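Peptide ABC transporter, peptide-binding protein (PDB 2D5W) binds oligopeptides, a pentapeptide in this crystal, and probably delivers them to an ABC transporter for uptake into the cell. Local coordinates at residues A352-I356 with Q535-A539. Numbering follows the deposited sequence.
Sequences AHTWI and QEIWA
Q535 and W538, one turn apart on helix 524-541, meet T354 and W355 of a loop in the periplasmic-binding-protein fold. This buried contact joins the loop between helices 337-345 and 374-383 to helix 524-541. Q535 can be followed outward. Its CB lies 3.8 Å from T354 OG1. CG passes 3.6 Å from W355 CZ3, the ring and amide planes 64° apart. OE1 accepts a 2.7 Å hydrogen bond from T354 OG1, in the carbonyl plane and on a lone pair. T354 OG1 points opposite its backbone N (chi1 -180°), and this brings the hydroxyl to Q535 OE1. NE2 lies 3.8 Å from I356 CD1. N364 N also donates to OE1, while NE2 bonds to L362 O and F531 O, so the buried amide is held at both ends. Next to Q535 CG the indoles of W355 and W538 meet obliquely, planes at 46°. W355 NE1 hydrogen-bonds E474 OE2, and F479 meets both rings edge-to-face. W538 CZ3 packs 3.8 Å from T354 CA, and W355 CE3 lies over one face of the W538 ring. An alanine at W538 is likely to leave W355 CE3 without that ring and open a gap beside T354 CA. W355 CE3 sits offset toward the rim, 3.6 Å from W538 CD1.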
ATOM      1  N   ALA A 352      -3.179  -5.473 -17.606  1.00  9.58           N
ATOM      2  CA  ALA A 352      -3.347  -4.055 -17.318  1.00  9.09           C
ATOM      3  C   ALA A 352      -2.502  -3.238 -18.290  1.00  9.92           C
ATOM      4  O   ALA A 352      -1.396  -3.650 -18.653  1.00  9.49           O
ATOM      5  CB  ALA A 352      -2.915  -3.765 -15.890  1.00  9.32           C
ATOM      6  N   HIS A 353      -3.023  -2.078 -18.689  1.00  9.03           N
ATOM      7  CA  HIS A 353      -2.330  -1.191 -19.622  1.00  8.98           C
ATOM      8  C   HIS A 353      -2.127   0.194 -19.017  1.00  9.50           C
ATOM      9  O   HIS A 353      -1.500   1.065 -19.623  1.00  9.62           O
ATOM     10  CB  HIS A 353      -3.140  -1.072 -20.912  1.00 10.42           C
ATOM     11  CG  HIS A 353      -3.432  -2.390 -21.554  1.00 10.05           C
ATOM     12  ND1 HIS A 353      -2.460  -3.144 -22.177  1.00 11.09           N
ATOM     13  CD2 HIS A 353      -4.574  -3.111 -21.631  1.00 11.83           C
ATOM     14  CE1 HIS A 353      -2.993  -4.273 -22.609  1.00 12.40           C
ATOM     15  NE2 HIS A 353      -4.275  -4.278 -22.289  1.00 12.06           N
ATOM     16  N   THR A 354      -2.674   0.381 -17.819  1.00  9.21           N
ATOM     17  CA  THR A 354      -2.580   1.635 -17.079  1.00  9.06           C
ATOM     18  C   THR A 354      -2.410   1.277 -15.597  1.00  9.35           C
ATOM     19  O   THR A 354      -2.463   0.097 -15.248  1.00 10.15           O
ATOM     20  CB  THR A 354      -3.845   2.493 -17.313  1.00  9.14           C
ATOM     21  OG1 THR A 354      -3.735   3.717 -16.585  1.00 10.34           O
ATOM     22  CG2 THR A 354      -5.096   1.748 -16.885  1.00  9.97           C
ATOM     23  N   TRP A 355      -2.200   2.268 -14.730  1.00  9.20           N
ATOM     24  CA  TRP A 355      -1.987   1.994 -13.304  1.00  8.99           C
ATOM     25  C   TRP A 355      -3.236   2.058 -12.437  1.00  8.85           C
ATOM     26  O   TRP A 355      -3.203   1.636 -11.280  1.00  9.70           O
ATOM     27  CB  TRP A 355      -0.919   2.943 -12.732  1.00  9.30           C
ATOM     28  CG  TRP A 355      -1.437   4.297 -12.303  1.00  8.91           C
ATOM     29  CD1 TRP A 355      -1.894   4.647 -11.060  1.00  9.47           C
ATOM     30  CD2 TRP A 355      -1.589   5.460 -13.127  1.00  8.71           C
ATOM     31  NE1 TRP A 355      -2.324   5.952 -11.063  1.00 10.01           N
ATOM     32  CE2 TRP A 355      -2.151   6.475 -12.317  1.00  9.68           C
ATOM     33  CE3 TRP A 355      -1.311   5.744 -14.470  1.00  9.95           C
ATOM     34  CZ2 TRP A 355      -2.438   7.752 -12.809  1.00 10.39           C
ATOM     35  CZ3 TRP A 355      -1.596   7.015 -14.958  1.00  9.54           C
ATOM     36  CH2 TRP A 355      -2.157   8.001 -14.129  1.00 10.41           C
ATOM     37  N   ILE A 356      -4.330   2.573 -12.994  1.00  8.72           N
ATOM     38  CA  ILE A 356      -5.588   2.691 -12.259  1.00  9.16           C
ATOM     39  C   ILE A 356      -6.493   1.503 -12.582  1.00  9.67           C
ATOM     40  O   ILE A 356      -6.832   1.276 -13.740  1.00 10.46           O
ATOM     41  CB  ILE A 356      -6.312   4.012 -12.624  1.00  9.58           C
ATOM     42  CG1 ILE A 356      -5.426   5.204 -12.252  1.00 10.12           C
ATOM     43  CG2 ILE A 356      -7.652   4.088 -11.901  1.00 10.61           C
ATOM     44  CD1 ILE A 356      -6.018   6.558 -12.606  1.00 10.79           C
ATOM     45  N   GLN A 535      -3.335   9.291 -18.329  1.00  9.34           N
ATOM     46  CA  GLN A 535      -3.078   7.874 -18.578  1.00  9.53           C
ATOM     47  C   GLN A 535      -2.591   7.624 -20.006  1.00  9.61           C
ATOM     48  O   GLN A 535      -1.801   6.710 -20.240  1.00  9.88           O
ATOM     49  CB  GLN A 535      -4.330   7.045 -18.277  1.00  9.03           C
ATOM     50  CG  GLN A 535      -4.644   6.959 -16.783  1.00  9.21           C
ATOM     51  CD  GLN A 535      -5.981   6.301 -16.493  1.00  9.36           C
ATOM     52  OE1 GLN A 535      -6.115   5.076 -16.521  1.00 10.11           O
ATOM     53  NE2 GLN A 535      -6.988   7.123 -16.223  1.00  9.97           N
ATOM     54  N   GLU A 536      -3.053   8.435 -20.955  1.00 10.33           N
ATOM     55  CA  GLU A 536      -2.616   8.291 -22.343  1.00 10.83           C
ATOM     56  C   GLU A 536      -1.115   8.579 -22.422  1.00 10.60           C
ATOM     57  O   GLU A 536      -0.365   7.847 -23.071  1.00 11.04           O
ATOM     58  CB  GLU A 536      -3.379   9.260 -23.253  1.00 12.08           C
ATOM     59  CG  GLU A 536      -4.840   8.900 -23.497  1.00 15.99           C
ATOM     60  CD  GLU A 536      -5.025   7.837 -24.573  1.00 17.90           C
ATOM     61  OE1 GLU A 536      -6.184   7.446 -24.827  1.00 20.71           O
ATOM     62  OE2 GLU A 536      -4.021   7.395 -25.171  1.00 20.88           O
ATOM     63  N   ILE A 537      -0.682   9.648 -21.762  1.00 10.92           N
ATOM     64  CA  ILE A 537       0.729  10.013 -21.749  1.00 11.47           C
ATOM     65  C   ILE A 537       1.532   8.927 -21.036  1.00 11.29           C
ATOM     66  O   ILE A 537       2.589   8.505 -21.504  1.00 11.56           O
ATOM     67  CB  ILE A 537       0.940  11.361 -21.028  1.00 12.35           C
ATOM     68  CG1 ILE A 537       0.312  12.487 -21.855  1.00 12.86           C
ATOM     69  CG2 ILE A 537       2.423  11.615 -20.805  1.00 12.70           C
ATOM     70  CD1 ILE A 537       0.260  13.818 -21.138  1.00 15.86           C
ATOM     71  N   TRP A 538       1.014   8.472 -19.899  1.00 10.04           N
ATOM     72  CA  TRP A 538       1.656   7.434 -19.103  1.00  9.09           C
ATOM     73  C   TRP A 538       1.920   6.185 -19.949  1.00  9.31           C
ATOM     74  O   TRP A 538       3.015   5.619 -19.917  1.00 10.41           O
ATOM     75  CB  TRP A 538       0.752   7.079 -17.916  1.00  9.20           C
ATOM     76  CG  TRP A 538       1.346   6.121 -16.918  1.00  8.80           C
ATOM     77  CD1 TRP A 538       1.964   6.439 -15.742  1.00  9.18           C
ATOM     78  CD2 TRP A 538       1.372   4.692 -17.012  1.00  9.13           C
ATOM     79  NE1 TRP A 538       2.372   5.295 -15.095  1.00  9.59           N
ATOM     80  CE2 TRP A 538       2.023   4.208 -15.854  1.00  8.99           C
ATOM     81  CE3 TRP A 538       0.908   3.770 -17.963  1.00  9.40           C
ATOM     82  CZ2 TRP A 538       2.223   2.842 -15.621  1.00  9.46           C
ATOM     83  CZ3 TRP A 538       1.108   2.413 -17.730  1.00 10.11           C
ATOM     84  CH2 TRP A 538       1.760   1.963 -16.568  1.00 10.62           C
ATOM     85  N   ALA A 539       0.916   5.764 -20.714  1.00  9.96           N
ATOM     86  CA  ALA A 539       1.046   4.571 -21.544  1.00 10.42           C
ATOM     87  C   ALA A 539       2.079   4.719 -22.657  1.00  9.91           C
ATOM     88  O   ALA A 539       2.720   3.744 -23.042  1.00 10.45           O
ATOM     89  CB  ALA A 539      -0.308   4.188 -22.131  1.00 10.99           C
TER